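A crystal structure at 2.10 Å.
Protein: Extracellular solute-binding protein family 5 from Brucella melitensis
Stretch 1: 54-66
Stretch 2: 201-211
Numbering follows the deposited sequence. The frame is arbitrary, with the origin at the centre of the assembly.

Stretch 1 54-66: TFDSLNPFVLKSM
Stretch 2 (201-211) TFGNSTLEPPI

Two irregular segments, neither with helix or strand, run antiparallel here: the CA atoms of Val62 and Gly203 lie 5.6 Å apart, those of Ser57 and Thr206 4.9 Å. Together they bury 664 Å².

Stretch 2 opens with a type II turn from Thr201 to Asn204, closed by Asn204 N to Thr201 O at 2.9 Å. Phe202 (phi/psi -62/126, chi1 t, chi2 91°) sets its CA-to-CB bond sideways, yet its ring comes nearer stretch 1, and a flat ring can take two neighbours together. Val62 (chi1 m) packs CG1 3.5 Å from Phe202 CE2, while the amide of Asn59 (chi1 t) covers one ring face, ND2 3.4 Å from Phe202 CE1. Asn59 is itself steadied by Phe61 N, which donates to Asn59 OD1 at 2.8 Å.

Gly203 has phi/psi 120/-30, where a CB would be jammed against the preceding carbonyl oxygen; glycine suits this corner. Water 1 accepts from Gly203 N and from Asn59 ND2, both at 3.0 Å, and donates to Asn204 O at 2.6 Å. Water 2 accepts from Lys64 N at 3.1 Å and donates to Gly203 O at 2.8 Å.

The CA-to-CB bond of Asn204 (-68/155, chi1 m) points away, and its backbone makes the contact: water 3 donates to Asn204 O at 3.0 Å and to Lys64 O at 2.8 Å. Ser205 (-63/139, chi1 m) offers a short hydroxyl to two polar partners. Lys64 (chi1 to chi4 t, p, t, m) reaches it with a hydrogen bond from NZ to Ser205 OG of 2.8 Å, and Ser65 OG (chi1 m) hydrogen-bonds Ser205 OG at 3.1 Å. Ser65 adopts 63/24 within the type II turn Leu63 to Met66, closed by Met66 N to Leu63 O at 3.1 Å.

Extended Thr206 (-153/138, chi1 t) pairs with Ser57 (-156/162, chi1 t). Thr206 N donates to Ser57 OG at 2.9 Å and 164°, a nearly straight bond; Thr206 O accepts a weak bond from Leu58 N, 2.8 Å but bent to 123°, and a CA-H contact from Ser57 CA at 3.2 Å. Threonine adds a hydroxyl: Thr206 OG1 accepts from Glu208 N at 3.2 Å.

Leu207 (-113/15, chi1 m, chi2 t) has a sideways CA-to-CB bond, but its branched end brings CD2 to 3.4 Å from Asp56 O and 4.3 Å from Phe55 CE2, approaching the ring obliquely. The CA-to-CB bond of Glu208, modelled only to CB, points away, but Glu208 O lies 3.6 Å from Leu58 CD1. Finally, Pro210, C-gamma endo, has its CA-to-CB bond toward stretch 1 and sets its CD 4.0 Å from Leu58 CD1, a compact apolar surface for that leucine (chi1 m, chi2 t).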

# COMPACT_ATOMS: atom_id res chain seq x y z
N THR A 54 -14.22 6.05 -13.93
CA THR A 54 -15.14 7.16 -14.11
C THR A 54 -15.31 7.96 -12.81
O THR A 54 -14.83 7.55 -11.77
CB THR A 54 -16.50 6.65 -14.60
OG1 THR A 54 -17.32 7.74 -15.06
CG2 THR A 54 -17.25 5.85 -13.50
N PHE A 55 -15.99 9.10 -12.89
CA PHE A 55 -16.33 9.85 -11.72
C PHE A 55 -17.54 10.68 -12.02
O PHE A 55 -17.75 11.03 -13.15
CB PHE A 55 -15.15 10.76 -11.30
CG PHE A 55 -15.07 12.03 -12.07
CD1 PHE A 55 -14.43 12.07 -13.29
CD2 PHE A 55 -15.67 13.17 -11.59
CE1 PHE A 55 -14.39 13.23 -14.02
CE2 PHE A 55 -15.64 14.32 -12.32
CZ PHE A 55 -14.97 14.37 -13.53
N ASP A 56 -18.29 11.02 -10.99
CA ASP A 56 -19.42 11.92 -11.13
C ASP A 56 -19.63 12.82 -9.91
O ASP A 56 -20.69 13.40 -9.78
CB ASP A 56 -20.69 11.11 -11.38
CG ASP A 56 -21.01 10.15 -10.26
OD1 ASP A 56 -20.37 10.14 -9.18
OD2 ASP A 56 -21.94 9.36 -10.49
N SER A 57 -18.66 12.93 -9.02
CA SER A 57 -18.85 13.74 -7.83
C SER A 57 -17.52 14.20 -7.27
O SER A 57 -16.48 13.62 -7.59
CB SER A 57 -19.66 12.99 -6.74
OG SER A 57 -20.01 13.86 -5.65
N LEU A 58 -17.55 15.24 -6.42
CA LEU A 58 -16.36 15.90 -5.96
C LEU A 58 -16.23 16.04 -4.44
O LEU A 58 -15.57 16.98 -3.96
CB LEU A 58 -16.24 17.30 -6.57
CG LEU A 58 -16.30 17.40 -8.09
CD1 LEU A 58 -16.33 18.88 -8.53
CD2 LEU A 58 -15.16 16.67 -8.73
N ASN A 59 -16.79 15.10 -3.69
CA ASN A 59 -16.68 15.08 -2.24
C ASN A 59 -16.11 13.77 -1.77
O ASN A 59 -16.80 12.76 -1.74
CB ASN A 59 -18.00 15.35 -1.57
CG ASN A 59 -17.87 15.50 -0.06
OD1 ASN A 59 -16.90 15.05 0.54
ND2 ASN A 59 -18.83 16.17 0.55
N PRO A 60 -14.83 13.77 -1.42
CA PRO A 60 -14.18 12.51 -1.08
C PRO A 60 -14.46 12.07 0.34
O PRO A 60 -13.92 11.04 0.75
CB PRO A 60 -12.67 12.83 -1.24
CG PRO A 60 -12.56 14.26 -1.09
CD PRO A 60 -13.88 14.89 -1.51
N PHE A 61 -15.29 12.77 1.11
CA PHE A 61 -15.41 12.49 2.54
C PHE A 61 -16.74 11.89 3.00
O PHE A 61 -16.95 11.73 4.21
CB PHE A 61 -15.16 13.80 3.30
CG PHE A 61 -13.89 14.49 2.89
CD1 PHE A 61 -12.66 13.88 3.10
CD2 PHE A 61 -13.93 15.76 2.31
CE1 PHE A 61 -11.48 14.54 2.74
CE2 PHE A 61 -12.77 16.40 1.92
CZ PHE A 61 -11.54 15.79 2.13
N VAL A 62 -17.61 11.51 2.05
CA VAL A 62 -19.00 11.09 2.35
C VAL A 62 -19.37 9.82 1.62
O VAL A 62 -18.72 9.46 0.62
CB VAL A 62 -20.01 12.22 1.98
CG1 VAL A 62 -19.67 13.52 2.71
CG2 VAL A 62 -20.02 12.47 0.48
N LEU A 63 -20.42 9.14 2.10
CA LEU A 63 -20.83 7.87 1.50
C LEU A 63 -21.28 8.02 0.07
O LEU A 63 -20.85 7.26 -0.77
CB LEU A 63 -21.96 7.19 2.30
CG LEU A 63 -21.49 6.47 3.58
CD1 LEU A 63 -22.72 6.09 4.41
CD2 LEU A 63 -20.66 5.25 3.26
N LYS A 64 -22.11 9.02 -0.22
CA LYS A 64 -22.68 9.14 -1.57
C LYS A 64 -21.59 9.37 -2.62
O LYS A 64 -20.78 10.29 -2.47
CB LYS A 64 -23.73 10.28 -1.65
CG LYS A 64 -24.41 10.46 -3.01
CD LYS A 64 -25.13 9.20 -3.38
CE LYS A 64 -25.88 9.21 -4.70
NZ LYS A 64 -26.50 10.52 -5.00
N SER A 65 -21.59 8.54 -3.67
CA SER A 65 -20.63 8.60 -4.76
C SER A 65 -19.18 8.35 -4.32
O SER A 65 -18.22 8.74 -5.02
CB SER A 65 -20.70 9.95 -5.53
OG SER A 65 -21.96 10.10 -6.11
N MET A 66 -19.00 7.65 -3.22
CA MET A 66 -17.65 7.45 -2.72
C MET A 66 -16.78 6.64 -3.70
O MET A 66 -15.55 6.72 -3.61
CB MET A 66 -17.64 6.79 -1.36
CG MET A 66 -18.21 5.39 -1.30
SD MET A 66 -18.09 4.66 0.36
CE MET A 66 -16.40 4.07 0.33
N THR A 201 -26.45 20.59 2.59
CA THR A 201 -26.18 19.79 1.38
C THR A 201 -24.88 18.99 1.41
O THR A 201 -24.66 18.19 0.52
CB THR A 201 -26.26 20.62 0.08
OG1 THR A 201 -25.26 21.60 0.10
CG2 THR A 201 -27.68 21.29 -0.06
N PHE A 202 -24.03 19.19 2.40
CA PHE A 202 -22.80 18.42 2.50
C PHE A 202 -23.19 16.96 2.65
O PHE A 202 -24.01 16.59 3.52
CB PHE A 202 -21.98 18.88 3.68
CG PHE A 202 -20.63 18.19 3.79
CD1 PHE A 202 -19.53 18.73 3.19
CD2 PHE A 202 -20.47 17.01 4.50
CE1 PHE A 202 -18.29 18.14 3.29
CE2 PHE A 202 -19.22 16.41 4.61
CZ PHE A 202 -18.12 16.98 4.01
N GLY A 203 -22.66 16.12 1.78
CA GLY A 203 -23.15 14.75 1.71
C GLY A 203 -23.71 14.43 0.35
O GLY A 203 -23.65 13.26 -0.07
N ASN A 204 -24.26 15.43 -0.35
CA ASN A 204 -24.86 15.23 -1.67
C ASN A 204 -23.76 14.87 -2.68
O ASN A 204 -22.61 15.20 -2.44
CB ASN A 204 -25.59 16.47 -2.20
CG ASN A 204 -26.91 16.74 -1.47
OD1 ASN A 204 -27.32 16.01 -0.59
ND2 ASN A 204 -27.57 17.83 -1.85
N SER A 205 -24.13 14.17 -3.75
CA SER A 205 -23.31 14.10 -4.96
C SER A 205 -23.23 15.52 -5.49
O SER A 205 -24.25 16.24 -5.51
CB SER A 205 -24.00 13.32 -6.07
OG SER A 205 -24.27 12.06 -5.66
N THR A 206 -22.05 15.91 -5.94
CA THR A 206 -21.85 17.27 -6.34
C THR A 206 -20.78 17.41 -7.38
O THR A 206 -19.73 16.80 -7.27
CB THR A 206 -21.53 18.20 -5.12
OG1 THR A 206 -21.38 19.53 -5.59
CG2 THR A 206 -20.28 17.82 -4.41
N LEU A 207 -21.07 18.26 -8.37
CA LEU A 207 -20.08 18.66 -9.36
C LEU A 207 -19.71 20.15 -9.27
O LEU A 207 -19.07 20.67 -10.18
CB LEU A 207 -20.57 18.33 -10.76
CG LEU A 207 -20.73 16.85 -11.05
CD1 LEU A 207 -21.64 16.61 -12.25
CD2 LEU A 207 -19.39 16.20 -11.24
N GLU A 208 -20.05 20.81 -8.17
CA GLU A 208 -19.63 22.21 -7.94
C GLU A 208 -18.18 22.22 -7.49
O GLU A 208 -17.82 21.49 -6.55
CB GLU A 208 -20.49 22.96 -6.91
N PRO A 209 -17.34 23.05 -8.12
CA PRO A 209 -15.93 23.02 -7.73
C PRO A 209 -15.76 23.35 -6.24
O PRO A 209 -16.21 24.39 -5.81
CB PRO A 209 -15.28 24.10 -8.60
CG PRO A 209 -16.24 24.31 -9.75
CD PRO A 209 -17.61 24.05 -9.17
N PRO A 210 -15.15 22.44 -5.46
CA PRO A 210 -15.11 22.70 -4.02
C PRO A 210 -13.93 23.61 -3.64
O PRO A 210 -12.92 23.66 -4.35
CB PRO A 210 -14.92 21.29 -3.44
CG PRO A 210 -14.06 20.59 -4.46
CD PRO A 210 -14.47 21.17 -5.81
N ILE A 211 -14.05 24.29 -2.52
CA ILE A 211 -12.98 25.19 -2.06
C ILE A 211 -12.09 24.43 -1.09
O ILE A 211 -12.61 23.85 -0.12
CB ILE A 211 -13.59 26.37 -1.31
CG1 ILE A 211 -14.40 27.25 -2.27
CG2 ILE A 211 -12.51 27.18 -0.61
CD1 ILE A 211 -13.62 27.85 -3.43
O HOH W 1 -21.42 16.90 -0.81
O HOH W 2 -23.40 11.12 1.65
O HOH W 3 -20.47 13.07 -2.82